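Local coordinates for SIR4-interacting protein SIF2 (Saccharomyces cerevisiae, PDB 1R5M) that antagonizes telomeric silencing in yeast, may recruit SIR4 to non-telomeric sites and belongs to the Set3C corepressor complex, at residues A[70-75]-A[92-97]; A[146-151]-A[170-175]; A[260-265]-A[272-277]; A[333-338]-A[398-403]. One frame throughout, in Å; residues are numbered along the deposited sequence.

Contact 1: A[70-75]-A[92-97]; sequences ARLARI and AELRHP. With SO4 (sulfate ion), chain B.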
loop_
_atom_site.group_PDB
_atom_site.type_symbol
_atom_site.label_atom_id
_atom_site.label_comp_id
_atom_site.label_asym_id
_atom_site.label_seq_id
_atom_site.Cartn_x
_atom_site.Cartn_y
_atom_site.Cartn_z
ATOM N N ALA A 70 -0.957 13.885 -11.623
ATOM C CA ALA A 70 0.036 12.891 -11.246
ATOM C C ALA A 70 1.019 12.893 -12.406
ATOM O O ALA A 70 0.713 13.401 -13.480
ATOM C CB ALA A 70 -0.605 11.511 -11.092
ATOM N N ARG A 71 2.203 12.341 -12.194
ATOM C CA ARG A 71 3.188 12.301 -13.259
ATOM C C ARG A 71 3.895 10.960 -13.316
ATOM O O ARG A 71 4.023 10.263 -12.307
ATOM C CB ARG A 71 4.226 13.418 -13.076
ATOM C CG ARG A 71 3.746 14.798 -13.520
ATOM C CD ARG A 71 4.847 15.845 -13.385
ATOM N NE ARG A 71 4.565 17.046 -14.172
ATOM C CZ ARG A 71 3.708 18.003 -13.819
ATOM N NH1 ARG A 71 3.037 17.920 -12.678
ATOM N NH2 ARG A 71 3.511 19.042 -14.618
ATOM N N LEU A 72 4.318 10.590 -14.517
ATOM C CA LEU A 72 5.072 9.369 -14.718
ATOM C C LEU A 72 6.474 9.886 -15.005
ATOM O O LEU A 72 6.648 10.804 -15.805
ATOM C CB LEU A 72 4.531 8.576 -15.914
ATOM C CG LEU A 72 3.100 8.049 -15.764
ATOM C CD1 LEU A 72 2.737 7.215 -16.985
ATOM C CD2 LEU A 72 2.988 7.206 -14.495
ATOM N N ALA A 73 7.467 9.324 -14.329
ATOM C CA ALA A 73 8.837 9.768 -14.523
ATOM C C ALA A 73 9.800 8.605 -14.603
ATOM O O ALA A 73 9.534 7.514 -14.099
ATOM C CB ALA A 73 9.248 10.698 -13.390
ATOM N N ARG A 74 10.927 8.851 -15.253
ATOM C CA ARG A 74 11.954 7.843 -15.388
ATOM C C ARG A 74 13.202 8.363 -14.691
ATOM O O ARG A 74 13.555 9.538 -14.815
ATOM C CB ARG A 74 12.229 7.575 -16.866
ATOM C CG ARG A 74 13.251 6.491 -17.142
ATOM C CD ARG A 74 12.973 5.873 -18.500
ATOM N NE ARG A 74 12.658 6.896 -19.491
ATOM C CZ ARG A 74 11.862 6.701 -20.537
ATOM N NH1 ARG A 74 11.296 5.517 -20.731
ATOM N NH2 ARG A 74 11.627 7.691 -21.387
ATOM N N ILE A 75 13.845 7.490 -13.927
ATOM C CA ILE A 75 15.063 7.850 -13.218
ATOM C C ILE A 75 16.171 6.909 -13.668
ATOM O O ILE A 75 16.121 5.707 -13.401
ATOM C CB ILE A 75 14.883 7.729 -11.691
ATOM C CG1 ILE A 75 13.877 8.778 -11.208
ATOM C CG2 ILE A 75 16.229 7.901 -10.990
ATOM C CD1 ILE A 75 13.562 8.696 -9.733
ATOM N N ALA A 92 5.175 11.660 -18.674
ATOM C CA ALA A 92 3.853 12.179 -18.984
ATOM C C ALA A 92 3.147 12.782 -17.783
ATOM O O ALA A 92 3.474 12.485 -16.632
ATOM C CB ALA A 92 2.990 11.064 -19.572
ATOM N N GLU A 93 2.176 13.640 -18.072
ATOM C CA GLU A 93 1.363 14.273 -17.050
ATOM C C GLU A 93 0.005 13.574 -17.110
ATOM O O GLU A 93 -0.567 13.405 -18.191
ATOM C CB GLU A 93 1.195 15.768 -17.340
ATOM C CG GLU A 93 2.505 16.539 -17.384
ATOM C CD GLU A 93 2.314 18.018 -17.680
ATOM O OE1 GLU A 93 3.331 18.731 -17.817
ATOM O OE2 GLU A 93 1.154 18.471 -17.774
ATOM N N LEU A 94 -0.490 13.150 -15.953
ATOM C CA LEU A 94 -1.778 12.471 -15.854
ATOM C C LEU A 94 -2.682 13.431 -15.089
ATOM O O LEU A 94 -2.806 13.352 -13.866
ATOM C CB LEU A 94 -1.614 11.156 -15.087
ATOM C CG LEU A 94 -0.415 10.281 -15.480
ATOM C CD1 LEU A 94 -0.441 9.011 -14.645
ATOM C CD2 LEU A 94 -0.449 9.943 -16.973
ATOM N N ARG A 95 -3.316 14.339 -15.821
ATOM C CA ARG A 95 -4.155 15.355 -15.203
ATOM C C ARG A 95 -5.643 15.035 -15.126
ATOM O O ARG A 95 -6.209 14.412 -16.026
ATOM C CB ARG A 95 -3.946 16.681 -15.945
ATOM C CG ARG A 95 -4.342 17.924 -15.162
ATOM C CD ARG A 95 -3.929 19.187 -15.918
ATOM N NE ARG A 95 -2.488 19.242 -16.179
ATOM C CZ ARG A 95 -1.578 19.685 -15.315
ATOM N NH1 ARG A 95 -1.944 20.122 -14.119
ATOM N NH2 ARG A 95 -0.295 19.695 -15.651
ATOM N N HIS A 96 -6.261 15.454 -14.023
ATOM C CA HIS A 96 -7.696 15.277 -13.806
ATOM C C HIS A 96 -8.309 16.674 -13.828
ATOM O O HIS A 96 -7.792 17.593 -13.199
ATOM C CB HIS A 96 -7.980 14.660 -12.432
ATOM C CG HIS A 96 -7.640 13.207 -12.323
ATOM N ND1 HIS A 96 -8.599 12.231 -12.160
ATOM C CD2 HIS A 96 -6.445 12.569 -12.296
ATOM C CE1 HIS A 96 -8.010 11.055 -12.030
ATOM N NE2 HIS A 96 -6.704 11.233 -12.108
ATOM N N PRO A 97 -9.409 16.861 -14.563
ATOM C CA PRO A 97 -10.014 18.195 -14.586
ATOM C C PRO A 97 -10.681 18.466 -13.239
ATOM O O PRO A 97 -10.990 17.533 -12.501
ATOM C CB PRO A 97 -11.029 18.086 -15.720
ATOM C CG PRO A 97 -11.465 16.650 -15.626
ATOM C CD PRO A 97 -10.150 15.923 -15.423
HETATM S S SO4 B . 1.290 21.526 -12.646
HETATM O O1 SO4 B . -0.137 21.489 -12.277
HETATM O O2 SO4 B . 1.817 22.888 -12.429
HETATM O O3 SO4 B . 2.039 20.565 -11.815
HETATM O O4 SO4 B . 1.450 21.162 -14.067
HETATM O O HOH W 1 5.608 17.867 -16.691
#

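Contact 2: A[146-151]-A[170-175]; sequences NFHRAP and ENVTIL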
loop_
_atom_site.group_PDB
_atom_site.type_symbol
_atom_site.label_atom_id
_atom_site.label_comp_id
_atom_site.label_asym_id
_atom_site.label_seq_id
_atom_site.Cartn_x
_atom_site.Cartn_y
_atom_site.Cartn_z
ATOM N N ASN A 146 -15.765 7.358 -13.549
ATOM C CA ASN A 146 -16.293 8.271 -12.545
ATOM C C ASN A 146 -17.610 7.834 -11.912
ATOM O O ASN A 146 -18.646 7.784 -12.574
ATOM C CB ASN A 146 -16.445 9.658 -13.174
ATOM C CG ASN A 146 -16.630 10.744 -12.142
ATOM O OD1 ASN A 146 -15.921 10.780 -11.137
ATOM N ND2 ASN A 146 -17.576 11.644 -12.387
ATOM N N PHE A 147 -17.556 7.512 -10.624
ATOM C CA PHE A 147 -18.742 7.098 -9.884
ATOM C C PHE A 147 -18.606 7.505 -8.417
ATOM O O PHE A 147 -19.571 7.951 -7.796
ATOM C CB PHE A 147 -18.952 5.586 -9.992
ATOM C CG PHE A 147 -20.323 5.139 -9.577
ATOM C CD1 PHE A 147 -21.434 5.457 -10.356
ATOM C CD2 PHE A 147 -20.512 4.426 -8.401
ATOM C CE1 PHE A 147 -22.713 5.068 -9.967
ATOM C CE2 PHE A 147 -21.790 4.032 -8.002
ATOM C CZ PHE A 147 -22.891 4.355 -8.787
ATOM N N HIS A 148 -17.405 7.350 -7.864
ATOM C CA HIS A 148 -17.156 7.733 -6.475
ATOM C C HIS A 148 -17.324 9.241 -6.331
ATOM O O HIS A 148 -17.069 9.988 -7.271
ATOM C CB HIS A 148 -15.724 7.385 -6.064
ATOM C CG HIS A 148 -15.459 5.919 -5.933
ATOM N ND1 HIS A 148 -15.817 5.192 -4.816
ATOM C CD2 HIS A 148 -14.842 5.049 -6.767
ATOM C CE1 HIS A 148 -15.426 3.938 -4.968
ATOM N NE2 HIS A 148 -14.832 3.827 -6.143
ATOM N N ARG A 149 -17.731 9.682 -5.143
ATOM C CA ARG A 149 -17.899 11.104 -4.873
ATOM C C ARG A 149 -17.154 11.501 -3.601
ATOM O O ARG A 149 -17.474 12.505 -2.965
ATOM C CB ARG A 149 -19.384 11.459 -4.753
ATOM C CG ARG A 149 -20.142 11.346 -6.070
ATOM C CD ARG A 149 -21.354 12.263 -6.080
ATOM N NE ARG A 149 -22.371 11.863 -5.110
ATOM C CZ ARG A 149 -23.254 10.889 -5.310
ATOM N NH1 ARG A 149 -23.248 10.209 -6.448
ATOM N NH2 ARG A 149 -24.151 10.603 -4.373
ATOM N N ALA A 150 -16.155 10.701 -3.243
ATOM C CA ALA A 150 -15.331 10.950 -2.064
ATOM C C ALA A 150 -13.899 10.525 -2.403
ATOM O O ALA A 150 -13.680 9.778 -3.357
ATOM C CB ALA A 150 -15.861 10.154 -0.870
ATOM N N PRO A 151 -12.905 10.999 -1.635
ATOM C CA PRO A 151 -11.505 10.644 -1.897
ATOM C C PRO A 151 -11.247 9.144 -2.017
ATOM O O PRO A 151 -11.710 8.355 -1.197
ATOM C CB PRO A 151 -10.765 11.260 -0.714
ATOM C CG PRO A 151 -11.591 12.471 -0.410
ATOM C CD PRO A 151 -13.003 11.945 -0.508
ATOM N N GLU A 170 -15.605 7.099 2.225
ATOM C CA GLU A 170 -16.935 6.856 2.774
ATOM C C GLU A 170 -17.282 5.376 2.659
ATOM O O GLU A 170 -18.418 4.966 2.894
ATOM C CB GLU A 170 -17.975 7.700 2.034
ATOM C CG GLU A 170 -17.778 9.199 2.191
ATOM C CD GLU A 170 -17.749 9.632 3.644
ATOM O OE1 GLU A 170 -18.630 9.194 4.412
ATOM O OE2 GLU A 170 -16.850 10.417 4.019
ATOM N N ASN A 171 -16.278 4.587 2.295
ATOM C CA ASN A 171 -16.405 3.147 2.128
ATOM C C ASN A 171 -17.291 2.686 0.986
ATOM O O ASN A 171 -17.729 1.536 0.957
ATOM C CB ASN A 171 -16.841 2.492 3.435
ATOM C CG ASN A 171 -15.710 2.419 4.437
ATOM O OD1 ASN A 171 -14.662 1.819 4.172
ATOM N ND2 ASN A 171 -15.908 3.033 5.593
ATOM N N VAL A 172 -17.568 3.576 0.043
ATOM C CA VAL A 172 -18.342 3.167 -1.115
ATOM C C VAL A 172 -17.312 2.353 -1.885
ATOM O O VAL A 172 -16.209 2.834 -2.146
ATOM C CB VAL A 172 -18.799 4.367 -1.958
ATOM C CG1 VAL A 172 -19.414 3.886 -3.266
ATOM C CG2 VAL A 172 -19.820 5.180 -1.176
ATOM N N THR A 173 -17.661 1.119 -2.218
ATOM C CA THR A 173 -16.746 0.234 -2.924
ATOM C C THR A 173 -17.346 -0.164 -4.259
ATOM O O THR A 173 -18.507 -0.564 -4.334
ATOM C CB THR A 173 -16.461 -1.013 -2.077
ATOM O OG1 THR A 173 -15.973 -0.603 -0.793
ATOM C CG2 THR A 173 -15.421 -1.893 -2.747
ATOM N N ILE A 174 -16.543 -0.059 -5.313
ATOM C CA ILE A 174 -17.010 -0.369 -6.656
ATOM C C ILE A 174 -16.175 -1.426 -7.366
ATOM O O ILE A 174 -14.947 -1.403 -7.293
ATOM C CB ILE A 174 -16.987 0.902 -7.540
ATOM C CG1 ILE A 174 -17.815 2.013 -6.890
ATOM C CG2 ILE A 174 -17.492 0.578 -8.939
ATOM C CD1 ILE A 174 -19.276 1.677 -6.716
ATOM N N LEU A 175 -16.857 -2.346 -8.044
ATOM C CA LEU A 175 -16.209 -3.385 -8.838
ATOM C C LEU A 175 -16.380 -2.906 -10.275
ATOM O O LEU A 175 -17.507 -2.716 -10.739
ATOM C CB LEU A 175 -16.909 -4.735 -8.662
ATOM C CG LEU A 175 -16.556 -5.782 -9.724
ATOM C CD1 LEU A 175 -15.078 -6.149 -9.637
ATOM C CD2 LEU A 175 -17.433 -7.015 -9.523
#

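Contact 3: A[260-265]-A[272-277]; sequences KLLLSA and RIWHGG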
loop_
_atom_site.group_PDB
_atom_site.type_symbol
_atom_site.label_atom_id
_atom_site.label_comp_id
_atom_site.label_asym_id
_atom_site.label_seq_id
_atom_site.Cartn_x
_atom_site.Cartn_y
_atom_site.Cartn_z
ATOM N N LYS A 260 -2.347 -19.265 -0.442
ATOM C CA LYS A 260 -3.788 -19.015 -0.477
ATOM C C LYS A 260 -4.378 -18.512 0.837
ATOM O O LYS A 260 -5.512 -18.839 1.191
ATOM C CB LYS A 260 -4.531 -20.285 -0.914
ATOM C CG LYS A 260 -4.054 -20.856 -2.241
ATOM C CD LYS A 260 -4.209 -19.855 -3.377
ATOM C CE LYS A 260 -3.769 -20.454 -4.706
ATOM N NZ LYS A 260 -3.852 -19.460 -5.813
ATOM N N LEU A 261 -3.604 -17.712 1.560
ATOM C CA LEU A 261 -4.068 -17.164 2.825
ATOM C C LEU A 261 -4.212 -15.655 2.739
ATOM O O LEU A 261 -3.462 -14.988 2.028
ATOM C CB LEU A 261 -3.087 -17.502 3.950
ATOM C CG LEU A 261 -2.872 -18.985 4.265
ATOM C CD1 LEU A 261 -1.797 -19.119 5.334
ATOM C CD2 LEU A 261 -4.177 -19.613 4.739
ATOM N N LEU A 262 -5.188 -15.131 3.470
ATOM C CA LEU A 262 -5.438 -13.699 3.519
ATOM C C LEU A 262 -4.912 -13.140 4.830
ATOM O O LEU A 262 -5.194 -13.681 5.899
ATOM C CB LEU A 262 -6.939 -13.412 3.437
ATOM C CG LEU A 262 -7.336 -11.944 3.637
ATOM C CD1 LEU A 262 -6.869 -11.117 2.442
ATOM C CD2 LEU A 262 -8.845 -11.838 3.805
ATOM N N LEU A 263 -4.136 -12.066 4.739
ATOM C CA LEU A 263 -3.607 -11.389 5.915
ATOM C C LEU A 263 -4.438 -10.128 6.104
ATOM O O LEU A 263 -4.659 -9.381 5.150
ATOM C CB LEU A 263 -2.140 -10.993 5.699
ATOM C CG LEU A 263 -1.597 -9.882 6.607
ATOM C CD1 LEU A 263 -1.483 -10.377 8.045
ATOM C CD2 LEU A 263 -0.233 -9.442 6.096
ATOM N N SER A 264 -4.930 -9.903 7.319
ATOM C CA SER A 264 -5.690 -8.691 7.596
ATOM C C SER A 264 -5.103 -8.007 8.827
ATOM O O SER A 264 -4.532 -8.663 9.698
ATOM C CB SER A 264 -7.174 -9.012 7.834
ATOM O OG SER A 264 -7.355 -9.842 8.970
ATOM N N ALA A 265 -5.206 -6.683 8.869
ATOM C CA ALA A 265 -4.729 -5.913 10.015
ATOM C C ALA A 265 -5.878 -4.994 10.385
ATOM O O ALA A 265 -6.679 -4.610 9.525
ATOM C CB ALA A 265 -3.495 -5.101 9.655
ATOM N N ARG A 272 -4.743 -10.915 11.579
ATOM C CA ARG A 272 -5.410 -12.202 11.489
ATOM C C ARG A 272 -5.035 -12.824 10.149
ATOM O O ARG A 272 -4.766 -12.115 9.173
ATOM C CB ARG A 272 -6.931 -12.054 11.634
ATOM C CG ARG A 272 -7.384 -11.942 13.098
ATOM C CD ARG A 272 -8.895 -11.774 13.223
ATOM N NE ARG A 272 -9.325 -11.563 14.609
ATOM C CZ ARG A 272 -9.623 -12.534 15.469
ATOM N NH1 ARG A 272 -9.547 -13.806 15.103
ATOM N NH2 ARG A 272 -10.009 -12.229 16.703
ATOM N N ILE A 273 -4.974 -14.150 10.128
ATOM C CA ILE A 273 -4.644 -14.907 8.922
ATOM C C ILE A 273 -5.880 -15.750 8.645
ATOM O O ILE A 273 -6.363 -16.454 9.535
ATOM C CB ILE A 273 -3.431 -15.845 9.150
ATOM C CG1 ILE A 273 -2.208 -15.038 9.608
ATOM C CG2 ILE A 273 -3.118 -16.604 7.869
ATOM C CD1 ILE A 273 -1.706 -14.017 8.602
ATOM N N TRP A 274 -6.400 -15.681 7.423
ATOM C CA TRP A 274 -7.610 -16.427 7.083
ATOM C C TRP A 274 -7.415 -17.461 5.991
ATOM O O TRP A 274 -6.797 -17.188 4.958
ATOM C CB TRP A 274 -8.725 -15.474 6.640
ATOM C CG TRP A 274 -8.906 -14.278 7.513
ATOM C CD1 TRP A 274 -8.159 -13.132 7.502
ATOM C CD2 TRP A 274 -9.903 -14.099 8.525
ATOM N NE1 TRP A 274 -8.631 -12.252 8.441
ATOM C CE2 TRP A 274 -9.701 -12.817 9.084
ATOM C CE3 TRP A 274 -10.948 -14.895 9.015
ATOM C CZ2 TRP A 274 -10.505 -12.310 10.108
ATOM C CZ3 TRP A 274 -11.751 -14.390 10.038
ATOM C CH2 TRP A 274 -11.523 -13.106 10.572
ATOM N N HIS A 275 -7.965 -18.648 6.229
ATOM C CA HIS A 275 -7.903 -19.748 5.275
ATOM C C HIS A 275 -9.296 -20.046 4.730
ATOM O O HIS A 275 -9.474 -20.221 3.525
ATOM C CB HIS A 275 -7.360 -21.006 5.947
ATOM C CG HIS A 275 -7.721 -22.271 5.233
ATOM N ND1 HIS A 275 -7.175 -22.624 4.019
ATOM C CD2 HIS A 275 -8.596 -23.253 5.552
ATOM C CE1 HIS A 275 -7.697 -23.771 3.621
ATOM N NE2 HIS A 275 -8.563 -24.173 4.535
ATOM N N GLY A 276 -10.273 -20.114 5.629
ATOM C CA GLY A 276 -11.641 -20.406 5.234
ATOM C C GLY A 276 -12.323 -19.256 4.525
ATOM O O GLY A 276 -11.995 -18.093 4.755
ATOM N N GLY A 277 -13.279 -19.580 3.661
ATOM C CA GLY A 277 -13.993 -18.546 2.931
ATOM C C GLY A 277 -15.139 -18.001 3.756
ATOM O O GLY A 277 -15.908 -17.149 3.307
HETATM O O HOH W 2 -8.014 -19.972 1.039
HETATM O O HOH W 3 -5.989 -21.789 1.874
#

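Contact 4: A[333-338]-A[398-403]; sequences IFAGRI and FDLSWN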
loop_
_atom_site.group_PDB
_atom_site.type_symbol
_atom_site.label_atom_id
_atom_site.label_comp_id
_atom_site.label_asym_id
_atom_site.label_seq_id
_atom_site.Cartn_x
_atom_site.Cartn_y
_atom_site.Cartn_z
ATOM N N ILE A 333 4.896 5.007 13.743
ATOM C CA ILE A 333 5.268 4.696 12.374
ATOM C C ILE A 333 4.020 4.994 11.550
ATOM O O ILE A 333 2.917 4.576 11.915
ATOM C CB ILE A 333 5.660 3.215 12.215
ATOM C CG1 ILE A 333 7.006 2.975 12.905
ATOM C CG2 ILE A 333 5.717 2.842 10.735
ATOM C CD1 ILE A 333 7.460 1.528 12.922
ATOM N N PHE A 334 4.194 5.731 10.457
ATOM C CA PHE A 334 3.076 6.102 9.596
ATOM C C PHE A 334 2.863 5.171 8.412
ATOM O O PHE A 334 1.763 5.100 7.863
ATOM C CB PHE A 334 3.262 7.531 9.076
ATOM C CG PHE A 334 2.985 8.598 10.099
ATOM C CD1 PHE A 334 3.094 9.940 9.757
ATOM C CD2 PHE A 334 2.608 8.267 11.400
ATOM C CE1 PHE A 334 2.832 10.939 10.689
ATOM C CE2 PHE A 334 2.342 9.264 12.343
ATOM C CZ PHE A 334 2.456 10.602 11.983
ATOM N N ALA A 335 3.913 4.465 8.006
ATOM C CA ALA A 335 3.799 3.550 6.876
ATOM C C ALA A 335 4.972 2.588 6.817
ATOM O O ALA A 335 6.075 2.917 7.244
ATOM C CB ALA A 335 3.710 4.339 5.576
ATOM N N GLY A 336 4.710 1.394 6.292
ATOM C CA GLY A 336 5.734 0.374 6.153
ATOM C C GLY A 336 5.553 -0.313 4.812
ATOM O O GLY A 336 4.417 -0.534 4.379
ATOM N N ARG A 337 6.657 -0.648 4.150
ATOM C CA ARG A 337 6.605 -1.299 2.840
ATOM C C ARG A 337 7.654 -2.392 2.725
ATOM O O ARG A 337 8.817 -2.185 3.073
ATOM C CB ARG A 337 6.873 -0.283 1.729
ATOM C CG ARG A 337 5.992 0.944 1.758
ATOM C CD ARG A 337 4.631 0.698 1.139
ATOM N NE ARG A 337 3.828 1.918 1.169
ATOM C CZ ARG A 337 2.902 2.189 2.086
ATOM N NH1 ARG A 337 2.642 1.318 3.054
ATOM N NH2 ARG A 337 2.249 3.343 2.045
ATOM N N ILE A 338 7.247 -3.552 2.222
ATOM C CA ILE A 338 8.180 -4.657 2.046
ATOM C C ILE A 338 8.769 -4.575 0.640
ATOM O O ILE A 338 8.086 -4.180 -0.311
ATOM C CB ILE A 338 7.471 -6.025 2.233
ATOM C CG1 ILE A 338 8.500 -7.156 2.298
ATOM C CG2 ILE A 338 6.501 -6.280 1.083
ATOM C CD1 ILE A 338 9.250 -7.224 3.598
ATOM N N PHE A 398 4.533 10.831 4.680
ATOM C CA PHE A 398 3.213 10.203 4.594
ATOM C C PHE A 398 3.198 8.902 3.801
ATOM O O PHE A 398 2.285 8.082 3.946
ATOM C CB PHE A 398 2.218 11.165 3.937
ATOM C CG PHE A 398 1.713 12.255 4.844
ATOM C CD1 PHE A 398 0.835 13.217 4.352
ATOM C CD2 PHE A 398 2.085 12.310 6.184
ATOM C CE1 PHE A 398 0.331 14.215 5.179
ATOM C CE2 PHE A 398 1.585 13.308 7.022
ATOM C CZ PHE A 398 0.706 14.261 6.517
ATOM N N ASP A 399 4.202 8.715 2.955
ATOM C CA ASP A 399 4.244 7.528 2.119
ATOM C C ASP A 399 5.650 7.232 1.626
ATOM O O ASP A 399 6.503 8.118 1.566
ATOM C CB ASP A 399 3.309 7.735 0.917
ATOM C CG ASP A 399 3.325 6.570 -0.055
ATOM O OD1 ASP A 399 3.830 6.727 -1.190
ATOM O OD2 ASP A 399 2.828 5.489 0.319
ATOM N N LEU A 400 5.890 5.970 1.297
ATOM C CA LEU A 400 7.169 5.561 0.745
ATOM C C LEU A 400 6.896 4.389 -0.184
ATOM O O LEU A 400 5.892 3.688 -0.033
ATOM C CB LEU A 400 8.164 5.184 1.854
ATOM C CG LEU A 400 7.975 3.978 2.768
ATOM C CD1 LEU A 400 9.119 3.955 3.788
ATOM C CD2 LEU A 400 6.638 4.060 3.486
ATOM N N SER A 401 7.762 4.198 -1.169
ATOM C CA SER A 401 7.582 3.106 -2.116
ATOM C C SER A 401 8.914 2.605 -2.648
ATOM O O SER A 401 9.838 3.389 -2.873
ATOM C CB SER A 401 6.708 3.570 -3.282
ATOM O OG SER A 401 7.331 4.629 -3.986
ATOM N N TRP A 402 8.997 1.290 -2.842
ATOM C CA TRP A 402 10.196 0.631 -3.362
ATOM C C TRP A 402 10.128 0.434 -4.869
ATOM O O TRP A 402 9.064 0.104 -5.403
ATOM C CB TRP A 402 10.338 -0.785 -2.809
ATOM C CG TRP A 402 10.679 -0.955 -1.375
ATOM C CD1 TRP A 402 9.808 -1.124 -0.334
ATOM C CD2 TRP A 402 11.989 -1.127 -0.835
ATOM N NE1 TRP A 402 10.502 -1.405 0.821
ATOM C CE2 TRP A 402 11.843 -1.411 0.539
ATOM C CE3 TRP A 402 13.278 -1.073 -1.385
ATOM C CZ2 TRP A 402 12.938 -1.646 1.373
ATOM C CZ3 TRP A 402 14.368 -1.308 -0.554
ATOM C CH2 TRP A 402 14.190 -1.589 0.809
ATOM N N ASN A 403 11.255 0.589 -5.560
ATOM C CA ASN A 403 11.237 0.299 -6.988
ATOM C C ASN A 403 11.349 -1.230 -7.037
ATOM O O ASN A 403 11.682 -1.863 -6.029
ATOM C CB ASN A 403 12.365 1.036 -7.741
ATOM C CG ASN A 403 13.737 0.409 -7.571
ATOM O OD1 ASN A 403 14.066 -0.168 -6.538
ATOM N ND2 ASN A 403 14.566 0.562 -8.601
#

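Contact 1: A[70-75]-A[92-97]
The guanidinium groups of R71 and R95 both turn an edge to one sulfate ion, probably from the crystallisation liquor, whose sulfur lies in the plane of each. R71 NH2 and R95 NH2 converge on sulfate O4, the latter at 2.8 Å, while R71 NH1 binds O3 and R95 NH1 binds O1. E93 bridges the two like charges: its OE1 forms a 3.2 Å salt bridge with R71 NH2, oblique to that guanidinium, and its OE2 is met at 2.8 Å by R95 NH2, which comes from above the carboxylate plane. R71 CG stands anti to the carbonyl carbon (chi1 -79°) and the chain runs extended to NE, side by side with E93, their flat groups 57° apart; a water links NE to E93 OE1. Carboxylate and sulfate would offset the repulsion expected between R71 NH2 and R95 NH2, 4.0 Å apart. On the other sheet face, L72 and L94 cross at about a right angle, L72 CG lying 3.8 Å from L94 CD1. In antiparallel pairing, L94 N bonds A70 O at 2.8 Å and L72 N bonds A92 O at 3.0 Å. The hairpin of strands 69-77 and 86-95 supplies the outer half of a four-stranded propeller blade. E65 of the adjoining second strand, 60-65, adds a salt bridge to R71 NH1, and L94 packs on T125 and W135 of the next blade.

Contact 2: A[146-151]-A[170-175]
F147 lays the CD2 side of its ring against the tip of I174, F147 CD2 being 3.5 Å from I174 CD1, and the two side chains cross at about a right angle. CG of F147 stands anti to the backbone N (chi1 -165°), starting the ring from a CB already directed at the strand. H148 sets its imidazole beside the same isoleucine, sliding past it in the opposite direction, with NE2 3.6 Å from I174 CG1. The ring edge also reaches the backbone, where CE1 lies in plane with V172 O at 3.1 Å. Farther along, A150 CB touches E170 CG at 3.7 Å. The run 146-151 links strand 141-145 of one blade to 152-157 of the next and passes over that second blade's third strand, 173-177. Both imidazole nitrogens are hydrogen-bonded, NE2 to S166 and ND1 to D168, consistent with the His-Ser-Asp network of WD repeats. D168 OD1 also accepts from V172 N, tying the histidine to the turn at 170-172. Polar bonds thus fix the ring from both nitrogens, whereas I174 adds van der Waals packing and CE1 closely approaches the V172 carbonyl; the carboxylate of D168 would probably stabilise a proton on ND1.

Contact 3: A[260-265]-A[272-277]
CG of W274 stands anti to its carbonyl carbon and chi2 (80°) turns the indole so that NE1 faces S264, whose OG lies between backbone N and carbonyl carbon (chi1 62°), setting up the Trp-Ser hydrogen bond of a WD repeat. W274 NE1 donates to S264 OG at 2.8 Å, with the N-H pointing almost straight at the oxygen (172°) and OG in the ring plane. H246, from the loop ahead of strand 250-256, also bonds that oxygen by NE2, giving the repeat's His-Ser-Trp chain. S264 and W274 belong to the antiparallel hairpin 261-266/271-274; L262-W274 and S264-R272 are its successive hydrogen-bonded pairs, two residues apart on each strand, which puts S264 and W274 on one face. L262 CD2 lies 4.0 Å from W274 CD1 on that face. On the reverse face L263 CD1 lies 3.7 Å from I273 CD1, and I273 CG2 is 3.8 Å from L261 CD1. At the hairpin's open end, a water donates to both K260 O (2.8 Å) and H275 O (2.9 Å).

Contact 4: A[333-338]-A[398-403]
Strands 333-338 and 398-402 run nearly parallel, 16° apart, but their axes come no closer than 6.3 Å, and the side chains do the bridging. R337 is the main link. Its CG stands anti to the carbonyl carbon and its chain bends at chi2 (-81°), turning CD aside; the guanidinium beyond has L400 CD2 over one face, offset toward the rim, and D399 OD2 at its edge. NH2 forms a 2.8 Å salt bridge with D399 OD2, which is met nearly along its C-O axis; the two side chains cross at about a right angle. NE adds a weak, bent bond to L400 O at 3.0 Å, and NH1 returns to G336 O of its own strand. L400 CD2 also packs 3.6 Å from A335 CB. At the far end W402 NE1 donates to R337 O at 2.9 Å, with the oxygen in the indole plane and the nitrogen well above the carbonyl plane. The arginine is thus gripped through both its side chain and its carbonyl. These are the first strands of the blades of WD 7 and WD 8, lining the central channel of the propeller. Strand 344-349 backs the first and strand 408-413 the second, where F398 and D399 both face A412 in a classic beta bulge. D399 OD1 and S401 OG reach on to S51 of strand 50-53 in the first blade.

From the N terminus the four contacts follow in series, none nested in or crossing another. Contact 1 closes the loop between the outer two strands of the first blade. Contact 2 spans strands 152-157 and 163-168, folding the inter-blade connection at 146-151 back onto strand 173-177. Contact 3 closes a short hairpin in WD 5, on the opposite side of the chain's centre from contact 1, their centres about 35 Å apart. Contact 4 has the longest span, 59 intervening residues, and joins WD 7 to WD 8 near the axis, its centre about 8 Å from that of the chain. Contacts 1 and 3 therefore build within blades, contact 2 fastens a connection, and contact 4 ties blade to blade.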